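Long-range contact in Mll7089 protein (Mesorhizobium loti, PDB 2OZ8), which probably binds magnesium and may act as a hydro-lyase of the mandelate racemase/muconate lactonizing enzyme family, its substrate being unknown: residues A[103-111]-A[272-280]. Numbering follows the deposited sequence.
Sequences HEAVQVALW and VHGQVTDVM
Gln107 and Asp278 grip each other twice, joining helix 103-118 to the start of helix 276-289, which follows strand 269-272 of the TIM-type barrel as in the enolase superfamily. First-turn N-H groups of a helix lack a carbonyl of a preceding turn, so Gln107 OE1 can accept from Asp278 N (3.2 Å), while its NE2 gives a nearly straight bond to Asp278 OD1 (2.8 Å). Amide and carboxylate planes stand 89° apart, and NE2 meets OD1 from above the carboxylate plane while keeping that oxygen in its own amide plane. Asp278 OD2 accepts from His103 NE2 on its syn side at 2.7 Å, in the plane of the imidazole, so the aspartate is held from two directions. A leucine in place of Gln107 would probably leave Asp278 N and OD1 without these partners and the carboxylate freer to turn. One turn further on, Trp111 NE1 donates to Thr277 OG1 (2.7 Å), nearly in the indole plane; the hydroxyl lies beside the threonine's backbone N (chi1 -50°). Next to this bond, branched Val276 divides its methyls: CG2 packs on Val108 CG2 (4.0 Å), while CG1 sits over the Trp111 face in a CH-pi contact, 3.6 Å from the five-membered ring's centroid.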
# COMPACT_ATOMS: atom_id res chain seq x y z
N HIS A 103 27.41 -9.57 -23.76
CA HIS A 103 27.46 -9.01 -22.42
C HIS A 103 28.21 -9.94 -21.42
O HIS A 103 29.20 -9.51 -20.84
CB HIS A 103 26.03 -8.62 -21.99
CG HIS A 103 25.94 -8.03 -20.64
ND1 HIS A 103 26.34 -6.74 -20.37
CD2 HIS A 103 25.50 -8.54 -19.46
CE1 HIS A 103 26.14 -6.47 -19.09
NE2 HIS A 103 25.64 -7.55 -18.51
N GLU A 104 27.78 -11.20 -21.29
CA GLU A 104 28.42 -12.14 -20.37
C GLU A 104 29.91 -12.41 -20.69
O GLU A 104 30.75 -12.27 -19.81
CB GLU A 104 27.62 -13.46 -20.31
CG GLU A 104 28.26 -14.59 -19.50
CD GLU A 104 27.27 -15.73 -19.14
OE1 GLU A 104 26.07 -15.67 -19.55
OE2 GLU A 104 27.70 -16.69 -18.43
N ALA A 105 30.20 -12.76 -21.94
CA ALA A 105 31.56 -13.09 -22.44
C ALA A 105 32.56 -11.98 -22.17
O ALA A 105 33.70 -12.21 -21.70
CB ALA A 105 31.50 -13.39 -23.97
N VAL A 106 32.14 -10.76 -22.45
CA VAL A 106 32.97 -9.60 -22.17
C VAL A 106 33.31 -9.53 -20.71
O VAL A 106 34.47 -9.31 -20.38
CB VAL A 106 32.35 -8.25 -22.68
CG1 VAL A 106 33.26 -7.08 -22.37
CG2 VAL A 106 32.14 -8.31 -24.17
N GLN A 107 32.34 -9.72 -19.82
CA GLN A 107 32.60 -9.58 -18.36
C GLN A 107 33.53 -10.70 -17.86
O GLN A 107 34.42 -10.47 -17.05
CB GLN A 107 31.30 -9.52 -17.52
CG GLN A 107 30.42 -8.23 -17.72
CD GLN A 107 29.18 -8.11 -16.75
OE1 GLN A 107 28.93 -8.96 -15.89
NE2 GLN A 107 28.44 -7.03 -16.88
N VAL A 108 33.31 -11.91 -18.34
CA VAL A 108 34.16 -13.03 -18.02
C VAL A 108 35.60 -12.85 -18.54
O VAL A 108 36.55 -13.05 -17.80
CB VAL A 108 33.55 -14.36 -18.56
CG1 VAL A 108 34.46 -15.54 -18.24
CG2 VAL A 108 32.20 -14.56 -17.97
N ALA A 109 35.74 -12.44 -19.80
CA ALA A 109 37.07 -12.17 -20.37
C ALA A 109 37.78 -10.99 -19.70
O ALA A 109 38.95 -11.11 -19.34
CB ALA A 109 36.97 -11.94 -21.84
N LEU A 110 37.07 -9.88 -19.49
CA LEU A 110 37.65 -8.73 -18.74
C LEU A 110 38.16 -9.07 -17.34
O LEU A 110 39.29 -8.72 -17.00
CB LEU A 110 36.67 -7.54 -18.66
CG LEU A 110 36.41 -6.78 -19.95
CD1 LEU A 110 35.43 -5.67 -19.68
CD2 LEU A 110 37.78 -6.27 -20.54
N TRP A 111 37.35 -9.76 -16.53
CA TRP A 111 37.82 -10.21 -15.20
C TRP A 111 38.91 -11.28 -15.18
O TRP A 111 39.72 -11.35 -14.28
CB TRP A 111 36.65 -10.71 -14.33
CG TRP A 111 35.76 -9.65 -13.82
CD1 TRP A 111 34.60 -9.19 -14.40
CD2 TRP A 111 35.94 -8.89 -12.63
NE1 TRP A 111 34.04 -8.22 -13.62
CE2 TRP A 111 34.84 -8.01 -12.52
CE3 TRP A 111 36.92 -8.86 -11.62
CZ2 TRP A 111 34.69 -7.13 -11.44
CZ3 TRP A 111 36.77 -7.96 -10.55
CH2 TRP A 111 35.66 -7.12 -10.47
N VAL A 272 21.29 -16.95 -10.54
CA VAL A 272 22.03 -16.09 -11.45
C VAL A 272 22.95 -16.95 -12.29
O VAL A 272 23.11 -18.11 -12.00
CB VAL A 272 22.88 -14.98 -10.73
CG1 VAL A 272 22.03 -14.15 -9.81
CG2 VAL A 272 24.05 -15.61 -9.97
N HIS A 273 23.57 -16.34 -13.28
CA HIS A 273 24.55 -17.02 -14.14
C HIS A 273 25.92 -16.39 -14.04
O HIS A 273 26.34 -16.10 -12.95
CB HIS A 273 24.01 -17.15 -15.58
CG HIS A 273 22.94 -18.18 -15.68
ND1 HIS A 273 23.21 -19.52 -15.89
CD2 HIS A 273 21.59 -18.10 -15.53
CE1 HIS A 273 22.08 -20.20 -15.89
NE2 HIS A 273 21.08 -19.37 -15.68
N GLY A 274 26.61 -16.18 -15.15
CA GLY A 274 28.02 -15.82 -15.14
C GLY A 274 28.40 -14.41 -15.55
O GLY A 274 29.56 -14.18 -15.86
N GLN A 275 27.45 -13.46 -15.53
CA GLN A 275 27.80 -12.09 -15.81
C GLN A 275 28.57 -11.57 -14.63
O GLN A 275 28.00 -10.97 -13.72
CB GLN A 275 26.56 -11.24 -16.06
CG GLN A 275 25.74 -11.68 -17.24
CD GLN A 275 24.83 -12.85 -16.91
OE1 GLN A 275 24.84 -13.38 -15.77
NE2 GLN A 275 24.06 -13.28 -17.91
N VAL A 276 29.87 -11.76 -14.64
CA VAL A 276 30.66 -11.53 -13.42
C VAL A 276 30.36 -10.24 -12.71
O VAL A 276 30.09 -10.28 -11.53
CB VAL A 276 32.19 -11.61 -13.62
CG1 VAL A 276 32.91 -11.45 -12.25
CG2 VAL A 276 32.57 -12.86 -14.33
N THR A 277 30.43 -9.11 -13.41
CA THR A 277 30.19 -7.83 -12.78
C THR A 277 28.75 -7.66 -12.28
O THR A 277 28.54 -7.16 -11.17
CB THR A 277 30.51 -6.63 -13.74
OG1 THR A 277 31.82 -6.81 -14.34
CG2 THR A 277 30.44 -5.27 -12.98
N ASP A 278 27.76 -8.05 -13.08
CA ASP A 278 26.36 -7.98 -12.62
C ASP A 278 26.13 -8.83 -11.37
O ASP A 278 25.41 -8.40 -10.46
CB ASP A 278 25.35 -8.43 -13.68
CG ASP A 278 25.50 -7.72 -15.00
OD1 ASP A 278 26.27 -6.74 -15.09
OD2 ASP A 278 24.84 -8.16 -15.98
N VAL A 279 26.74 -10.04 -11.34
CA VAL A 279 26.61 -11.00 -10.24
C VAL A 279 27.19 -10.51 -8.94
O VAL A 279 26.57 -10.68 -7.87
CB VAL A 279 27.20 -12.38 -10.59
CG1 VAL A 279 27.26 -13.29 -9.39
CG2 VAL A 279 26.37 -13.03 -11.70
N MET A 280 28.37 -9.90 -9.00
CA MET A 280 28.92 -9.31 -7.77
C MET A 280 28.12 -8.09 -7.29
O MET A 280 28.01 -7.83 -6.09
CB MET A 280 30.40 -9.00 -7.89
CG MET A 280 31.26 -10.26 -8.20
SD MET A 280 31.26 -11.62 -6.99
CE MET A 280 31.94 -10.69 -5.60